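Local atomic coordinates of beta-galactosidase (Bacteroides thetaiotaomicron, PDB entry 5MUJ), a protein that probably hydrolyses arabinofuranosyl linkages in chain B of the plant pectin rhamnogalacturonan II, whose sugars it binds in a central pocket. Residues P53-P63 and Y348-I359; Y79-Y90 and I151-K162. All coordinates share one frame; numbering follows the deposited sequence.

Contact 1 (P53-P63 and Y348-I359); sequences PTDNYHKIDCP and YCAVNNAEQRGI. With RAM (alpha-L-rhamnopyranose), chain B.
In the glycan pocket, Asp61 and Arg357 form a salt bridge beside a bound rhamnose, which the same arginine grips. Arg357 NH1 lies 3.0 Å from Asp61 OD2, which it meets from above the carboxylate plane although the oxygen stays near the guanidinium plane. NH1 and NH2 together pinch the chain B rhamnose O4, each 2.9 Å away, so one sugar oxygen accepts two N-H groups at the guanidinium edge. With CG anti to the backbone N (chi1 -179°) and a bend at chi3 (-62°), the chain brings the guanidinium to the sugar; Val351 CG2 rests over the centre of one face, and the bonds to Asp61 and O4 hold its edge. Asp61 OD2 has a second cationic partner in Lys334, and Cys349 packs against the carboxylate, its CB 3.2 Å from OD1. This site illustrates how a beta-propeller builds its pocket at a seam between blades: strand 59-63 opens the first blade, while strands 348-351 and 357-359 belong to the last. Across the seam Ile60 N donates to Arg357 O at 3.0 Å, nearly straight at 164°, and Gly358 CA offers a C-H to Ile60 O; a water joins His58 O to Arg357 N. Lys59 lays its CB against Arg357 CB, and its chain, bent at the last torsion, delivers NZ to Glu355 O (3.1 Å) as well as to Lys82 O. Farther along the strand, Ile359 CD1 sits between Ile60 CG2, 3.6 Å away, and Pro63 CD, the two isoleucines meeting at about a right angle.

Contact 2 (Y79-Y90 and I151-K162); sequences YNGKTGTDGRGY and IGGEGTGYEAVK. With RAM (alpha-L-rhamnopyranose), chain B; RAM (alpha-L-rhamnopyranose), chain C.
One face of the Tyr79 ring takes the edge of Tyr158, and Gly81 N lies over the opposite face, toward its rim. The pair is a T-shaped stack, with ring planes 84° apart and centroids separated by 5.3 Å; Tyr158 CB adds a CH-pi contact over the same face. With CG anti to the backbone N (chi1 -170°), Tyr158 sets its edge against Tyr79 and carries its OH to the chain B rhamnose O3, hydrogen-bonded at 2.8 Å; Glu159 CG lies on one of its faces. At the edge of Tyr90 lie Glu159 OE2 and a water. Tyr90 OH donates to Glu159 OE2 over 2.7 Å, reaching it on the anti side, and the water links Tyr90 OH to Tyr158 OH. Here the loop between the second and third strands of the first propeller blade meets the loop after strand 146-153 of the next, largely through main chain. Tyr158 N donates to Gly84 O at 2.9 Å, almost linearly (169°), while Gly157 N reaches Gly87 O at 3.0 Å. At Gly157 a CB would clash with Gly84 O. Tyr79 OH braces the first loop from within, donating to Thr83 O (2.7 Å) and accepting from Gly87 N (2.9 Å). A leucine in place of Tyr79 would probably leave Thr83 O and Gly87 N without this mate and deprive the Tyr158 edge of its aromatic face, setting the rhamnose-binding ring freer to turn. At the end of the type II' turn that runs from Tyr158 to Val161, Val161 CG2 faces the chain C rhamnose O2 at 3.1 Å.

In the fold
From the N terminus, strand 45-51 adds to the sheet of the last propeller blade and so closes the ring, and the chain then enters the first blade through 53-63. Contact 1 packs the seam beside that closure, bringing this entry against 348-359 across 284 intervening residues. Contact 2 is nested inside that loop: it closes a far shorter one, of 60 residues, and ties the first blade to the second. The two do not cross, and their centres stand about 14 Å apart. They meet through neighbouring strands of the first blade, where Lys59 N and Tyr79 O probably hydrogen-bond, and both reach the same chain B rhamnose, approached from the seams on two sides of one blade.

Contact 1 (P53-P63 and Y348-I359)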
loop_
_atom_site.group_PDB
_atom_site.type_symbol
_atom_site.label_atom_id
_atom_site.label_comp_id
_atom_site.label_asym_id
_atom_site.label_seq_id
_atom_site.Cartn_x
_atom_site.Cartn_y
_atom_site.Cartn_z
ATOM N N PRO A 53 15.895 -7.948 0.693
ATOM C CA PRO A 53 17.182 -7.331 0.384
ATOM C C PRO A 53 18.345 -8.287 0.613
ATOM O O PRO A 53 18.287 -9.119 1.546
ATOM C CB PRO A 53 17.240 -6.144 1.358
ATOM C CG PRO A 53 16.459 -6.617 2.515
ATOM C CD PRO A 53 15.331 -7.410 1.946
ATOM N N THR A 54 19.330 -8.198 -0.271
ATOM C CA THR A 54 20.520 -9.061 -0.195
ATOM C C THR A 54 21.638 -8.470 0.693
ATOM O O THR A 54 22.623 -9.141 0.966
ATOM C CB THR A 54 21.063 -9.477 -1.595
ATOM O OG1 THR A 54 21.292 -8.341 -2.445
ATOM C CG2 THR A 54 20.086 -10.411 -2.284
ATOM N N ASP A 55 21.452 -7.256 1.215
ATOM C CA ASP A 55 22.378 -6.685 2.184
ATOM C C ASP A 55 21.574 -5.824 3.141
ATOM O O ASP A 55 20.363 -5.704 2.961
ATOM C CB ASP A 55 23.486 -5.882 1.501
ATOM C CG ASP A 55 22.950 -4.759 0.656
ATOM O OD1 ASP A 55 22.226 -3.881 1.210
ATOM O OD2 ASP A 55 23.239 -4.756 -0.568
ATOM N N ASN A 56 22.243 -5.240 4.139
ATOM C CA ASN A 56 21.576 -4.414 5.160
ATOM C C ASN A 56 21.385 -2.942 4.818
ATOM O O ASN A 56 20.821 -2.230 5.624
ATOM C CB ASN A 56 22.327 -4.524 6.499
ATOM C CG ASN A 56 22.203 -5.904 7.095
ATOM O OD1 ASN A 56 23.162 -6.477 7.631
ATOM N ND2 ASN A 56 21.020 -6.474 6.949
ATOM N N TYR A 57 21.772 -2.536 3.617
ATOM C CA TYR A 57 21.649 -1.148 3.154
ATOM C C TYR A 57 20.590 -1.012 2.044
ATOM O O TYR A 57 20.623 -0.084 1.206
ATOM C CB TYR A 57 23.038 -0.641 2.746
ATOM C CG TYR A 57 23.964 -0.670 3.921
ATOM C CD1 TYR A 57 24.565 -1.863 4.341
ATOM C CD2 TYR A 57 24.166 0.477 4.686
ATOM C CE1 TYR A 57 25.355 -1.893 5.474
ATOM C CE2 TYR A 57 24.957 0.457 5.817
ATOM C CZ TYR A 57 25.562 -0.724 6.201
ATOM O OH TYR A 57 26.339 -0.731 7.333
ATOM N N HIS A 58 19.607 -1.900 2.069
ATOM C CA HIS A 58 18.413 -1.803 1.253
ATOM C C HIS A 58 17.266 -2.319 2.086
ATOM O O HIS A 58 17.425 -3.267 2.897
ATOM C CB HIS A 58 18.515 -2.574 -0.087
ATOM C CG HIS A 58 19.611 -2.089 -0.987
ATOM N ND1 HIS A 58 19.426 -1.121 -1.954
ATOM C CD2 HIS A 58 20.911 -2.448 -1.067
ATOM C CE1 HIS A 58 20.570 -0.901 -2.578
ATOM N NE2 HIS A 58 21.487 -1.691 -2.058
ATOM N N LYS A 59 16.103 -1.703 1.891
ATOM C CA LYS A 59 14.872 -2.118 2.516
ATOM C C LYS A 59 13.804 -2.192 1.443
ATOM O O LYS A 59 13.719 -1.314 0.598
ATOM C CB LYS A 59 14.465 -1.104 3.600
ATOM C CG LYS A 59 15.505 -0.919 4.685
ATOM C CD LYS A 59 15.113 0.193 5.672
ATOM C CE LYS A 59 16.217 0.642 6.628
ATOM N NZ LYS A 59 16.622 -0.396 7.623
ATOM N N ILE A 60 12.958 -3.211 1.521
ATOM C CA ILE A 60 11.964 -3.533 0.496
ATOM C C ILE A 60 10.548 -3.538 1.115
ATOM O O ILE A 60 10.321 -4.203 2.131
ATOM C CB ILE A 60 12.303 -4.901 -0.157
ATOM C CG1 ILE A 60 13.548 -4.732 -1.047
ATOM C CG2 ILE A 60 11.110 -5.423 -0.950
ATOM C CD1 ILE A 60 14.068 -6.021 -1.655
ATOM N N ASP A 61 9.594 -2.889 0.446
ATOM C CA ASP A 61 8.251 -2.684 1.011
ATOM C C ASP A 61 7.202 -2.490 -0.086
ATOM O O ASP A 61 7.531 -2.444 -1.305
ATOM C CB ASP A 61 8.352 -1.431 1.936
ATOM C CG ASP A 61 7.261 -1.291 2.977
ATOM O OD1 ASP A 61 6.183 -1.897 2.916
ATOM O OD2 ASP A 61 7.507 -0.494 3.904
ATOM N N CYS A 62 5.954 -2.390 0.330
ATOM C CA CYS A 62 4.866 -1.827 -0.451
ATOM C C CYS A 62 4.535 -2.642 -1.690
ATOM O O CYS A 62 4.644 -2.138 -2.786
ATOM C CB CYS A 62 5.176 -0.389 -0.896
ATOM S SG CYS A 62 5.513 0.834 0.386
ATOM N N PRO A 63 4.193 -3.945 -1.503
ATOM C CA PRO A 63 3.754 -4.747 -2.600
ATOM C C PRO A 63 2.431 -4.368 -3.242
ATOM O O PRO A 63 1.439 -4.059 -2.540
ATOM C CB PRO A 63 3.617 -6.147 -1.969
ATOM C CG PRO A 63 3.219 -5.850 -0.555
ATOM C CD PRO A 63 4.069 -4.667 -0.214
ATOM N N TYR A 348 2.709 -8.877 2.734
ATOM C CA TYR A 348 2.892 -7.837 3.763
ATOM C C TYR A 348 4.340 -7.510 3.946
ATOM O O TYR A 348 5.194 -8.226 3.422
ATOM C CB TYR A 348 2.262 -8.263 5.088
ATOM C CG TYR A 348 2.922 -9.424 5.842
ATOM C CD1 TYR A 348 2.604 -10.775 5.548
ATOM C CD2 TYR A 348 3.903 -9.202 6.770
ATOM C CE1 TYR A 348 3.183 -11.789 6.279
ATOM C CE2 TYR A 348 4.509 -10.225 7.490
ATOM C CZ TYR A 348 4.153 -11.544 7.204
ATOM O OH TYR A 348 4.730 -12.607 7.922
ATOM N N CYS A 349 4.637 -6.404 4.609
ATOM C CA CYS A 349 6.012 -5.978 4.867
ATOM C C CYS A 349 6.426 -6.459 6.246
ATOM O O CYS A 349 5.750 -6.173 7.245
ATOM C CB CYS A 349 6.157 -4.447 4.771
ATOM S SG CYS A 349 7.781 -3.830 5.261
ATOM N N ALA A 350 7.519 -7.234 6.278
ATOM C CA ALA A 350 8.044 -7.826 7.483
ATOM C C ALA A 350 9.265 -7.036 7.894
ATOM O O ALA A 350 10.158 -6.826 7.059
ATOM C CB ALA A 350 8.438 -9.280 7.172
ATOM N N VAL A 351 9.270 -6.563 9.158
ATOM C CA VAL A 351 10.399 -5.913 9.764
ATOM C C VAL A 351 10.735 -6.583 11.097
ATOM O O VAL A 351 9.846 -6.846 11.900
ATOM C CB VAL A 351 10.083 -4.418 10.003
ATOM C CG1 VAL A 351 11.286 -3.661 10.600
ATOM C CG2 VAL A 351 9.613 -3.807 8.689
ATOM N N ASN A 352 12.028 -6.817 11.340
ATOM C CA ASN A 352 12.487 -7.448 12.571
ATOM C C ASN A 352 13.157 -6.428 13.483
ATOM O O ASN A 352 13.175 -5.232 13.163
ATOM C CB ASN A 352 13.410 -8.640 12.244
ATOM C CG ASN A 352 14.673 -8.250 11.489
ATOM O OD1 ASN A 352 15.130 -7.096 11.493
ATOM N ND2 ASN A 352 15.274 -9.248 10.847
ATOM N N ASN A 353 13.689 -6.885 14.616
ATOM C CA ASN A 353 14.279 -5.980 15.614
ATOM C C ASN A 353 15.579 -5.362 15.128
ATOM O O ASN A 353 15.928 -4.270 15.599
ATOM C CB ASN A 353 14.517 -6.664 16.969
ATOM C CG ASN A 353 13.229 -6.996 17.703
ATOM O OD1 ASN A 353 12.206 -6.339 17.530
ATOM N ND2 ASN A 353 13.277 -8.035 18.528
ATOM N N ALA A 354 16.285 -6.034 14.204
ATOM C CA ALA A 354 17.418 -5.385 13.494
ATOM C C ALA A 354 16.982 -4.344 12.441
ATOM O O ALA A 354 17.828 -3.682 11.830
ATOM C CB ALA A 354 18.301 -6.425 12.846
ATOM N N GLU A 355 15.673 -4.243 12.216
ATOM C CA GLU A 355 15.067 -3.329 11.264
ATOM C C GLU A 355 15.380 -3.665 9.816
ATOM O O GLU A 355 15.271 -2.814 8.939
ATOM C CB GLU A 355 15.366 -1.869 11.607
ATOM C CG GLU A 355 14.746 -1.440 12.929
ATOM C CD GLU A 355 15.213 -0.071 13.364
ATOM O OE1 GLU A 355 14.442 0.910 13.242
ATOM O OE2 GLU A 355 16.371 0.030 13.816
ATOM N N GLN A 356 15.680 -4.938 9.570
ATOM C CA GLN A 356 15.707 -5.452 8.219
ATOM C C GLN A 356 14.271 -5.469 7.714
ATOM O O GLN A 356 13.341 -5.744 8.480
ATOM C CB GLN A 356 16.338 -6.847 8.183
ATOM C CG GLN A 356 17.734 -6.907 8.757
ATOM C CD GLN A 356 18.283 -8.334 8.807
ATOM O OE1 GLN A 356 17.636 -9.256 9.278
ATOM N NE2 GLN A 356 19.490 -8.492 8.345
ATOM N N ARG A 357 14.090 -5.154 6.440
ATOM C CA ARG A 357 12.770 -4.926 5.887
ATOM C C ARG A 357 12.610 -5.598 4.527
ATOM O O ARG A 357 13.335 -5.305 3.585
ATOM C CB ARG A 357 12.533 -3.418 5.772
ATOM C CG ARG A 357 11.167 -3.055 5.218
ATOM C CD ARG A 357 10.864 -1.546 5.328
ATOM N NE ARG A 357 10.812 -1.021 6.700
ATOM C CZ ARG A 357 9.731 -0.482 7.297
ATOM N NH1 ARG A 357 8.572 -0.386 6.673
ATOM N NH2 ARG A 357 9.813 -0.100 8.565
ATOM N N GLY A 358 11.575 -6.411 4.417
ATOM C CA GLY A 358 11.235 -7.095 3.171
ATOM C C GLY A 358 9.771 -7.410 3.098
ATOM O O GLY A 358 8.993 -7.006 3.984
ATOM N N ILE A 359 9.382 -8.105 2.033
ATOM C CA ILE A 359 8.003 -8.471 1.763
ATOM C C ILE A 359 7.869 -9.968 2.013
ATOM O O ILE A 359 8.684 -10.776 1.509
ATOM C CB ILE A 359 7.588 -8.126 0.329
ATOM C CG1 ILE A 359 7.551 -6.599 0.174
ATOM C CG2 ILE A 359 6.226 -8.710 -0.062
ATOM C CD1 ILE A 359 7.551 -6.073 -1.249
HETATM C C1 RAM B . 6.364 4.736 9.241
HETATM C C2 RAM B . 6.315 4.204 7.832
HETATM C C3 RAM B . 7.029 2.854 7.807
HETATM C C4 RAM B . 6.326 1.935 8.809
HETATM C C5 RAM B . 6.201 2.479 10.239
HETATM C C6 RAM B . 5.155 1.732 11.049
HETATM O O2 RAM B . 4.922 4.085 7.438
HETATM O O3 RAM B . 7.040 2.276 6.499
HETATM O O4 RAM B . 7.085 0.743 8.924
HETATM O O5 RAM B . 5.953 3.904 10.344
HETATM O O HOH W 1 16.846 -4.375 5.262
#

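Contact 2 (Y79-Y90 and I151-K162)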
loop_
_atom_site.group_PDB
_atom_site.type_symbol
_atom_site.label_atom_id
_atom_site.label_comp_id
_atom_site.label_asym_id
_atom_site.label_seq_id
_atom_site.Cartn_x
_atom_site.Cartn_y
_atom_site.Cartn_z
ATOM N N TYR A 79 14.234 1.282 -0.586
ATOM C CA TYR A 79 14.968 2.401 0.049
ATOM C C TYR A 79 16.404 1.933 0.196
ATOM O O TYR A 79 16.626 0.812 0.694
ATOM C CB TYR A 79 14.367 2.736 1.417
ATOM C CG TYR A 79 15.239 3.664 2.224
ATOM C CD1 TYR A 79 15.353 5.014 1.880
ATOM C CD2 TYR A 79 15.962 3.207 3.303
ATOM C CE1 TYR A 79 16.182 5.854 2.583
ATOM C CE2 TYR A 79 16.780 4.056 4.034
ATOM C CZ TYR A 79 16.885 5.387 3.662
ATOM O OH TYR A 79 17.662 6.280 4.362
ATOM N N ASN A 80 17.360 2.720 -0.288
ATOM C CA ASN A 80 18.754 2.252 -0.423
ATOM C C ASN A 80 19.655 2.759 0.684
ATOM O O ASN A 80 20.752 3.282 0.441
ATOM C CB ASN A 80 19.330 2.581 -1.799
ATOM C CG ASN A 80 19.393 4.074 -2.067
ATOM O OD1 ASN A 80 18.705 4.870 -1.419
ATOM N ND2 ASN A 80 20.182 4.456 -3.044
ATOM N N GLY A 81 19.184 2.560 1.907
ATOM C CA GLY A 81 19.923 2.925 3.107
ATOM C C GLY A 81 19.616 1.939 4.222
ATOM O O GLY A 81 18.610 1.243 4.165
ATOM N N LYS A 82 20.484 1.909 5.229
ATOM C CA LYS A 82 20.245 1.178 6.500
ATOM C C LYS A 82 19.498 1.976 7.569
ATOM O O LYS A 82 18.754 1.414 8.371
ATOM C CB LYS A 82 21.580 0.721 7.100
ATOM C CG LYS A 82 21.436 -0.169 8.323
ATOM C CD LYS A 82 22.746 -0.800 8.767
ATOM C CE LYS A 82 22.505 -1.759 9.924
ATOM N NZ LYS A 82 22.202 -1.062 11.198
ATOM N N THR A 83 19.751 3.278 7.588
ATOM C CA THR A 83 19.240 4.185 8.615
ATOM C C THR A 83 18.237 5.165 7.999
ATOM O O THR A 83 17.945 5.112 6.793
ATOM C CB THR A 83 20.389 4.984 9.284
ATOM O OG1 THR A 83 20.852 6.028 8.406
ATOM C CG2 THR A 83 21.560 4.085 9.685
ATOM N N GLY A 84 17.731 6.065 8.846
ATOM C CA GLY A 84 16.796 7.113 8.436
ATOM C C GLY A 84 17.329 8.155 7.475
ATOM O O GLY A 84 16.555 8.817 6.801
ATOM N N THR A 85 18.646 8.331 7.419
ATOM C CA THR A 85 19.206 9.397 6.596
ATOM C C THR A 85 20.259 9.027 5.562
ATOM O O THR A 85 20.628 9.888 4.765
ATOM C CB THR A 85 19.801 10.507 7.504
ATOM O OG1 THR A 85 20.851 9.963 8.307
ATOM C CG2 THR A 85 18.735 11.102 8.408
ATOM N N ASP A 86 20.730 7.774 5.553
ATOM C CA ASP A 86 21.850 7.404 4.679
ATOM C C ASP A 86 21.452 7.140 3.236
ATOM O O ASP A 86 22.292 7.265 2.356
ATOM C CB ASP A 86 22.693 6.253 5.242
ATOM C CG ASP A 86 21.949 4.927 5.300
ATOM O OD1 ASP A 86 20.720 4.920 5.531
ATOM O OD2 ASP A 86 22.619 3.879 5.153
ATOM N N GLY A 87 20.185 6.821 2.987
ATOM C CA GLY A 87 19.739 6.453 1.656
ATOM C C GLY A 87 19.266 7.671 0.915
ATOM O O GLY A 87 18.970 8.688 1.510
ATOM N N ARG A 88 19.181 7.563 -0.390
ATOM C CA ARG A 88 18.696 8.646 -1.222
ATOM C C ARG A 88 17.164 8.768 -1.146
ATOM O O ARG A 88 16.626 9.889 -1.139
ATOM C CB ARG A 88 19.119 8.437 -2.667
ATOM C CG ARG A 88 18.622 9.514 -3.613
ATOM C CD ARG A 88 19.227 9.411 -4.994
ATOM N NE ARG A 88 18.719 10.468 -5.873
ATOM C CZ ARG A 88 19.081 10.668 -7.141
ATOM N NH1 ARG A 88 19.959 9.848 -7.731
ATOM N NH2 ARG A 88 18.544 11.678 -7.838
ATOM N N GLY A 89 16.481 7.623 -1.114
ATOM C CA GLY A 89 15.035 7.569 -1.136
ATOM C C GLY A 89 14.489 6.357 -1.878
ATOM O O GLY A 89 15.223 5.443 -2.184
ATOM N N TYR A 90 13.196 6.361 -2.130
ATOM C CA TYR A 90 12.503 5.328 -2.859
ATOM C C TYR A 90 12.744 5.283 -4.362
ATOM O O TYR A 90 12.725 6.326 -5.036
ATOM C CB TYR A 90 11.007 5.445 -2.620
ATOM C CG TYR A 90 10.468 4.986 -1.277
ATOM C CD1 TYR A 90 11.035 3.913 -0.585
ATOM C CD2 TYR A 90 9.334 5.580 -0.738
ATOM C CE1 TYR A 90 10.510 3.457 0.614
ATOM C CE2 TYR A 90 8.817 5.167 0.478
ATOM C CZ TYR A 90 9.401 4.100 1.154
ATOM O OH TYR A 90 8.879 3.662 2.334
ATOM N N ILE A 151 4.331 7.945 -4.193
ATOM C CA ILE A 151 4.969 8.832 -3.193
ATOM C C ILE A 151 6.117 9.532 -3.921
ATOM O O ILE A 151 7.060 8.849 -4.403
ATOM C CB ILE A 151 5.495 8.010 -1.988
ATOM C CG1 ILE A 151 4.329 7.491 -1.147
ATOM C CG2 ILE A 151 6.556 8.772 -1.204
ATOM C CD1 ILE A 151 4.713 6.495 -0.077
ATOM N N GLY A 152 6.053 10.867 -4.026
ATOM C CA GLY A 152 7.094 11.635 -4.672
ATOM C C GLY A 152 7.633 12.725 -3.772
ATOM O O GLY A 152 6.901 13.224 -2.922
ATOM N N GLY A 153 8.898 13.095 -3.944
ATOM C CA GLY A 153 9.488 14.143 -3.115
ATOM C C GLY A 153 10.932 14.402 -3.475
ATOM O O GLY A 153 11.562 13.613 -4.189
ATOM N N GLU A 154 11.449 15.520 -2.995
ATOM C CA GLU A 154 12.796 15.927 -3.274
ATOM C C GLU A 154 13.754 15.755 -2.099
ATOM O O GLU A 154 14.944 15.954 -2.272
ATOM C CB GLU A 154 12.839 17.370 -3.810
ATOM C CG GLU A 154 12.356 18.469 -2.887
ATOM C CD GLU A 154 12.446 19.831 -3.534
ATOM O OE1 GLU A 154 12.390 19.940 -4.787
ATOM O OE2 GLU A 154 12.584 20.826 -2.783
ATOM N N GLY A 155 13.261 15.345 -0.926
ATOM C CA GLY A 155 14.129 15.102 0.225
ATOM C C GLY A 155 14.779 13.736 0.177
ATOM O O GLY A 155 14.201 12.787 -0.353
ATOM N N THR A 156 15.987 13.645 0.713
ATOM C CA THR A 156 16.665 12.354 0.800
ATOM C C THR A 156 16.230 11.678 2.103
ATOM O O THR A 156 15.363 12.214 2.851
ATOM C CB THR A 156 18.194 12.502 0.703
ATOM O OG1 THR A 156 18.661 13.306 1.787
ATOM C CG2 THR A 156 18.602 13.123 -0.624
ATOM N N GLY A 157 16.877 10.580 2.448
ATOM C CA GLY A 157 16.500 9.816 3.619
ATOM C C GLY A 157 15.241 8.996 3.440
ATOM O O GLY A 157 14.719 8.785 2.313
ATOM N N TYR A 158 14.806 8.451 4.566
ATOM C CA TYR A 158 13.621 7.623 4.609
ATOM C C TYR A 158 12.326 8.462 4.665
ATOM O O TYR A 158 12.088 9.190 5.625
ATOM C CB TYR A 158 13.678 6.681 5.792
ATOM C CG TYR A 158 12.604 5.612 5.780
ATOM C CD1 TYR A 158 12.689 4.531 4.885
ATOM C CD2 TYR A 158 11.511 5.654 6.647
ATOM C CE1 TYR A 158 11.720 3.517 4.868
ATOM C CE2 TYR A 158 10.534 4.656 6.624
ATOM C CZ TYR A 158 10.646 3.586 5.742
ATOM O OH TYR A 158 9.679 2.605 5.747
ATOM N N GLU A 159 11.510 8.313 3.636
ATOM C CA GLU A 159 10.213 8.961 3.498
ATOM C C GLU A 159 10.334 10.477 3.685
ATOM O O GLU A 159 11.073 11.101 2.943
ATOM C CB GLU A 159 9.151 8.264 4.358
ATOM C CG GLU A 159 8.891 6.824 3.884
ATOM C CD GLU A 159 7.608 6.170 4.381
ATOM O OE1 GLU A 159 7.038 6.627 5.395
ATOM O OE2 GLU A 159 7.183 5.146 3.787
ATOM N N ALA A 160 9.651 11.033 4.690
ATOM C CA ALA A 160 9.504 12.464 4.836
ATOM C C ALA A 160 10.482 13.070 5.813
ATOM O O ALA A 160 10.271 14.178 6.257
ATOM C CB ALA A 160 8.076 12.827 5.222
ATOM N N VAL A 161 11.553 12.370 6.163
ATOM C CA VAL A 161 12.503 12.901 7.158
ATOM C C VAL A 161 13.185 14.243 6.780
ATOM O O VAL A 161 13.457 15.050 7.675
ATOM C CB VAL A 161 13.561 11.820 7.537
ATOM C CG1 VAL A 161 14.512 11.540 6.384
ATOM C CG2 VAL A 161 14.339 12.208 8.786
ATOM N N LYS A 162 13.496 14.457 5.498
ATOM C CA LYS A 162 14.136 15.714 5.023
ATOM C C LYS A 162 13.198 16.719 4.349
ATOM O O LYS A 162 13.511 17.915 4.290
ATOM C CB LYS A 162 15.331 15.428 4.095
ATOM C CG LYS A 162 16.566 14.819 4.763
ATOM C CD LYS A 162 17.050 15.492 6.047
ATOM C CE LYS A 162 18.034 14.622 6.815
ATOM N NZ LYS A 162 19.225 14.225 6.017
HETATM C C1 RAM B . 6.364 4.736 9.241
HETATM C C2 RAM B . 6.315 4.204 7.832
HETATM C C3 RAM B . 7.029 2.854 7.807
HETATM C C4 RAM B . 6.326 1.935 8.809
HETATM C C5 RAM B . 6.201 2.479 10.239
HETATM C C6 RAM B . 5.155 1.732 11.049
HETATM O O2 RAM B . 4.922 4.085 7.438
HETATM O O3 RAM B . 7.040 2.276 6.499
HETATM O O4 RAM B . 7.085 0.743 8.924
HETATM O O5 RAM B . 5.953 3.904 10.344
HETATM C C1 RAM C . 14.259 14.696 13.162
HETATM C C2 RAM C . 13.878 13.604 12.199
HETATM C C3 RAM C . 12.654 12.855 12.675
HETATM C C4 RAM C . 11.505 13.845 12.908
HETATM C C5 RAM C . 11.903 15.046 13.774
HETATM C C6 RAM C . 10.883 16.182 13.680
HETATM O O2 RAM C . 13.610 14.285 10.967
HETATM O O3 RAM C . 12.328 11.887 11.665
HETATM O O4 RAM C . 10.746 12.899 13.664
HETATM O O5 RAM C . 13.161 15.594 13.388
HETATM O O HOH W 2 19.122 12.159 4.082
HETATM O O HOH W 3 9.436 1.311 3.431
#